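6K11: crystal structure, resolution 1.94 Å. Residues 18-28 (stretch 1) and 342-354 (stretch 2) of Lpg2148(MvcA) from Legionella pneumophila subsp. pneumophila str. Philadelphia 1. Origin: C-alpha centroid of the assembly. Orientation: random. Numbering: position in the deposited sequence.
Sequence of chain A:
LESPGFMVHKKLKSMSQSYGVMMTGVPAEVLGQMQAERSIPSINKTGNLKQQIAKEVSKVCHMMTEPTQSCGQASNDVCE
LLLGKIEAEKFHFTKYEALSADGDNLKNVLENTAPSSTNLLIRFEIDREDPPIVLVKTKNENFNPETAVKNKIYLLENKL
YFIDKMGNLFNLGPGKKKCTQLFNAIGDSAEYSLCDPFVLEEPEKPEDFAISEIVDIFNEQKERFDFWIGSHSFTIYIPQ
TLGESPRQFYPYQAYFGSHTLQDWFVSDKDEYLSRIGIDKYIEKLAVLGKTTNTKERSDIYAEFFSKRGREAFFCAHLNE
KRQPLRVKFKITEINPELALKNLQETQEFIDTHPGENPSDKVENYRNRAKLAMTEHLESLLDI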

# COMPACT_ATOMS: atom_id res chain seq x y z
N SER A 18 9.98 -12.46 -16.83
CA SER A 18 10.91 -12.08 -17.89
C SER A 18 11.02 -10.57 -18.05
O SER A 18 12.11 -10.06 -18.32
CB SER A 18 10.50 -12.74 -19.22
OG SER A 18 10.80 -14.14 -19.19
N TYR A 19 9.91 -9.81 -17.89
CA TYR A 19 9.86 -8.45 -18.42
C TYR A 19 9.68 -7.34 -17.40
O TYR A 19 9.74 -6.17 -17.80
CB TYR A 19 8.74 -8.34 -19.47
CG TYR A 19 8.91 -9.29 -20.62
CD1 TYR A 19 10.07 -9.29 -21.39
CD2 TYR A 19 7.90 -10.20 -20.95
CE1 TYR A 19 10.23 -10.18 -22.46
CE2 TYR A 19 8.06 -11.09 -22.00
CZ TYR A 19 9.20 -11.07 -22.76
OH TYR A 19 9.31 -11.95 -23.81
N GLY A 20 9.45 -7.66 -16.12
CA GLY A 20 9.36 -6.67 -15.06
C GLY A 20 8.54 -5.42 -15.34
O GLY A 20 7.32 -5.49 -15.55
N VAL A 21 9.22 -4.26 -15.34
CA VAL A 21 8.54 -2.98 -15.47
C VAL A 21 7.79 -2.84 -16.79
O VAL A 21 6.84 -2.05 -16.87
CB VAL A 21 9.57 -1.83 -15.29
CG1 VAL A 21 10.58 -1.81 -16.43
CG2 VAL A 21 8.87 -0.48 -15.14
N MET A 22 8.19 -3.58 -17.83
CA MET A 22 7.53 -3.45 -19.12
C MET A 22 6.06 -3.89 -19.06
O MET A 22 5.28 -3.53 -19.95
CB MET A 22 8.26 -4.28 -20.20
CG MET A 22 9.71 -3.88 -20.47
SD MET A 22 10.54 -4.87 -21.70
CE MET A 22 9.95 -4.09 -23.26
N MET A 23 5.67 -4.66 -18.04
CA MET A 23 4.32 -5.19 -17.97
C MET A 23 3.24 -4.12 -17.81
O MET A 23 2.07 -4.41 -18.06
CB MET A 23 4.21 -6.22 -16.84
CG MET A 23 5.13 -7.42 -17.05
SD MET A 23 4.53 -8.40 -18.46
CE MET A 23 2.97 -8.88 -17.71
N THR A 24 3.59 -2.90 -17.38
CA THR A 24 2.61 -1.81 -17.32
C THR A 24 2.08 -1.43 -18.70
O THR A 24 0.97 -0.88 -18.79
CB THR A 24 3.23 -0.54 -16.70
OG1 THR A 24 4.21 -0.01 -17.61
CG2 THR A 24 3.88 -0.86 -15.37
N GLY A 25 2.83 -1.69 -19.76
CA GLY A 25 2.45 -1.29 -21.10
C GLY A 25 2.65 0.18 -21.43
O GLY A 25 2.27 0.61 -22.52
N VAL A 26 3.26 0.96 -20.55
CA VAL A 26 3.42 2.40 -20.81
C VAL A 26 4.62 2.60 -21.73
O VAL A 26 5.70 2.09 -21.44
CB VAL A 26 3.60 3.16 -19.50
CG1 VAL A 26 3.87 4.65 -19.76
CG2 VAL A 26 2.38 3.00 -18.62
N PRO A 27 4.48 3.33 -22.85
CA PRO A 27 5.65 3.55 -23.71
C PRO A 27 6.75 4.25 -22.92
O PRO A 27 6.47 5.06 -22.04
CB PRO A 27 5.10 4.42 -24.85
CG PRO A 27 3.58 4.14 -24.85
CD PRO A 27 3.26 3.98 -23.38
N ALA A 28 7.99 3.87 -23.21
CA ALA A 28 9.12 4.37 -22.43
C ALA A 28 9.20 5.89 -22.50
O ALA A 28 9.53 6.55 -21.50
CB ALA A 28 10.43 3.76 -22.93
N ASN A 342 -5.51 -9.46 -23.29
CA ASN A 342 -4.75 -8.36 -22.69
C ASN A 342 -3.27 -8.72 -22.54
O ASN A 342 -2.39 -7.89 -22.80
CB ASN A 342 -5.35 -7.99 -21.33
CG ASN A 342 -6.69 -7.30 -21.47
OD1 ASN A 342 -7.01 -6.77 -22.53
ND2 ASN A 342 -7.49 -7.30 -20.40
N LEU A 343 -2.99 -9.93 -22.07
CA LEU A 343 -1.61 -10.37 -21.92
C LEU A 343 -0.91 -10.48 -23.28
O LEU A 343 0.26 -10.12 -23.41
CB LEU A 343 -1.58 -11.71 -21.17
CG LEU A 343 -1.89 -11.60 -19.67
CD1 LEU A 343 -2.43 -12.94 -19.14
CD2 LEU A 343 -0.64 -11.15 -18.86
N GLN A 344 -1.62 -10.97 -24.30
CA GLN A 344 -1.01 -11.06 -25.62
C GLN A 344 -0.74 -9.68 -26.21
O GLN A 344 0.27 -9.48 -26.89
CB GLN A 344 -1.88 -11.88 -26.58
CG GLN A 344 -1.20 -12.14 -27.93
CD GLN A 344 0.30 -12.51 -27.81
OE1 GLN A 344 0.70 -13.38 -27.01
NE2 GLN A 344 1.13 -11.83 -28.60
N GLU A 345 -1.63 -8.71 -25.96
CA GLU A 345 -1.37 -7.35 -26.43
C GLU A 345 -0.19 -6.72 -25.70
O GLU A 345 0.59 -5.98 -26.30
CB GLU A 345 -2.60 -6.47 -26.28
CG GLU A 345 -3.66 -6.75 -27.34
CD GLU A 345 -5.02 -6.19 -26.99
OE1 GLU A 345 -5.19 -5.62 -25.88
OE2 GLU A 345 -5.94 -6.35 -27.82
N THR A 346 -0.01 -7.04 -24.42
CA THR A 346 1.19 -6.59 -23.73
C THR A 346 2.44 -7.24 -24.31
O THR A 346 3.46 -6.58 -24.50
CB THR A 346 1.04 -6.89 -22.24
OG1 THR A 346 -0.13 -6.21 -21.78
CG2 THR A 346 2.26 -6.40 -21.46
N GLN A 347 2.35 -8.54 -24.64
CA GLN A 347 3.48 -9.24 -25.24
C GLN A 347 3.86 -8.62 -26.58
O GLN A 347 5.06 -8.53 -26.91
CB GLN A 347 3.15 -10.73 -25.41
CG GLN A 347 4.29 -11.57 -26.01
CD GLN A 347 5.45 -11.74 -25.03
OE1 GLN A 347 5.30 -12.36 -23.97
NE2 GLN A 347 6.62 -11.20 -25.38
N GLU A 348 2.87 -8.21 -27.38
CA GLU A 348 3.15 -7.56 -28.66
C GLU A 348 3.85 -6.21 -28.46
O GLU A 348 4.76 -5.85 -29.23
CB GLU A 348 1.83 -7.39 -29.45
CG GLU A 348 1.17 -8.73 -29.82
CD GLU A 348 -0.21 -8.59 -30.48
OE1 GLU A 348 -0.51 -7.52 -31.07
OE2 GLU A 348 -1.00 -9.56 -30.41
N PHE A 349 3.44 -5.46 -27.44
CA PHE A 349 4.15 -4.22 -27.10
C PHE A 349 5.60 -4.50 -26.73
O PHE A 349 6.51 -3.81 -27.19
CB PHE A 349 3.41 -3.52 -25.95
CG PHE A 349 4.21 -2.47 -25.22
CD1 PHE A 349 4.40 -1.20 -25.75
CD2 PHE A 349 4.74 -2.75 -23.95
CE1 PHE A 349 5.12 -0.24 -25.06
CE2 PHE A 349 5.44 -1.78 -23.25
CZ PHE A 349 5.64 -0.53 -23.81
N ILE A 350 5.83 -5.53 -25.92
CA ILE A 350 7.19 -5.91 -25.53
C ILE A 350 7.99 -6.36 -26.75
O ILE A 350 9.16 -5.99 -26.90
CB ILE A 350 7.14 -7.01 -24.45
CG1 ILE A 350 6.69 -6.42 -23.11
CG2 ILE A 350 8.50 -7.73 -24.33
CD1 ILE A 350 5.99 -7.44 -22.17
N ASP A 351 7.38 -7.18 -27.62
CA ASP A 351 8.08 -7.73 -28.78
C ASP A 351 8.63 -6.64 -29.69
O ASP A 351 9.61 -6.87 -30.40
CB ASP A 351 7.14 -8.62 -29.63
CG ASP A 351 6.78 -9.94 -28.97
OD1 ASP A 351 7.50 -10.43 -28.07
OD2 ASP A 351 5.72 -10.50 -29.37
N THR A 352 8.01 -5.46 -29.70
CA THR A 352 8.50 -4.39 -30.57
C THR A 352 9.78 -3.75 -30.06
O THR A 352 10.42 -3.01 -30.82
CB THR A 352 7.44 -3.29 -30.77
OG1 THR A 352 7.22 -2.53 -29.56
CG2 THR A 352 6.11 -3.86 -31.28
N HIS A 353 10.19 -4.01 -28.81
CA HIS A 353 11.41 -3.39 -28.30
C HIS A 353 12.63 -4.15 -28.79
O HIS A 353 12.66 -5.39 -28.70
CB HIS A 353 11.40 -3.35 -26.77
CG HIS A 353 10.40 -2.39 -26.20
ND1 HIS A 353 9.04 -2.63 -26.21
CD2 HIS A 353 10.56 -1.18 -25.62
CE1 HIS A 353 8.41 -1.61 -25.67
NE2 HIS A 353 9.30 -0.71 -25.29
N PRO A 354 13.64 -3.46 -29.32
CA PRO A 354 14.88 -4.14 -29.71
C PRO A 354 15.47 -4.89 -28.53
O PRO A 354 15.43 -4.41 -27.39
CB PRO A 354 15.80 -2.99 -30.14
CG PRO A 354 14.91 -1.83 -30.36
CD PRO A 354 13.74 -2.00 -29.46
O HOH W 1 0.11 -4.00 -20.14
O HOH W 2 8.23 1.79 -25.14

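Stretch 2 continues a helix that begins earlier in the chain, and one side of it receives stretch 1, which leaves its own helix at Gly20, passes through a short 3-10 segment (residues 21-24) and continues as a loop. Together the two segments bury 556 Å², although they lie more than 300 residues apart in sequence.

Near the start of stretch 2, the buried Leu343 makes a small contact. Its CA-to-CB bond points sideways, but the end of the side chain comes closer to stretch 1, placing Leu343 CD2 4.4 Å from Met23 CE. Met23 in turn starts out facing away and folds back through three m torsions, so that a flexible, unbranched side chain reaches the helix from an unfavourable starting direction.

One turn later, Thr346 points toward stretch 1 and serves both polar and apolar needs. Its hydroxyl, Thr346 OG1, donates to Asn342 O (3.0 Å) within the helix and accepts from water 1 (2.8 Å to the water O), which also donates to Met23 O (2.9 Å). The methyl Thr346 CG2 packs 3.9 Å from Met23 O and 4.3 Å from Met23 SD. Here the backbones approach closely, with Gly25 CA 6.0 Å from Thr346 CA; Gly25 also adopts a positive phi of 77°, which favours glycine.

Gln347 supplies the direct hydrogen bond between the stretches. Its side chain, t at chi1 and p at chi2, brings Gln347 NE2 to 3.2 Å from Tyr19 OH with an N-H...O angle of 163°. The same amide nitrogen, Gln347 NE2, donates to Asp351 OD1 (2.9 Å), so both of its protons can be used and the amide is held in place by a residue of its own stretch.

Phe349 has the largest covered area on stretch 2, 84 Å². With chi1 at t, its ring is surrounded largely by backbone: Gly25 O lies over one face, while Met22 O, 3.7 Å from Phe349 CE2, and Pro27 CA, 4.1 Å from Phe349 CE1, lie at the edge. Val26 O comes within 3.5 Å of Phe349 CZ. A flat ring suits this place, where the chain from Met22 to Pro27 bends around it.

The buried Ile350 forms the centre of the apolar contact. Its methyl Ile350 CG2 sits over the face of the Tyr19 ring, 3.6 Å from the centroid and 16° off the normal, a CH-pi contact. Ile350 CG1 lies 3.9 Å from Met22 CB, and Ile350 CD1 lies 4.1 Å from Met23 SD. The branched side chain thus meets three residues of stretch 1.

Beyond the helix, the CA-to-CB bond of His353 points toward stretch 1. His353 ND1 donates to Phe349 O (3.0 Å), and His353 NE2 is hydrogen-bonded to water 2 (2.7 Å to the water O), which accepts from Ala28 N (2.8 Å). With both ring nitrogens engaged, the ring presents a face to Met22, whose t chi2 extends the chain to SD and whose p chi3 sets Met22 CE 3.5 Å from the His353 ring centroid in a second CH-pi contact.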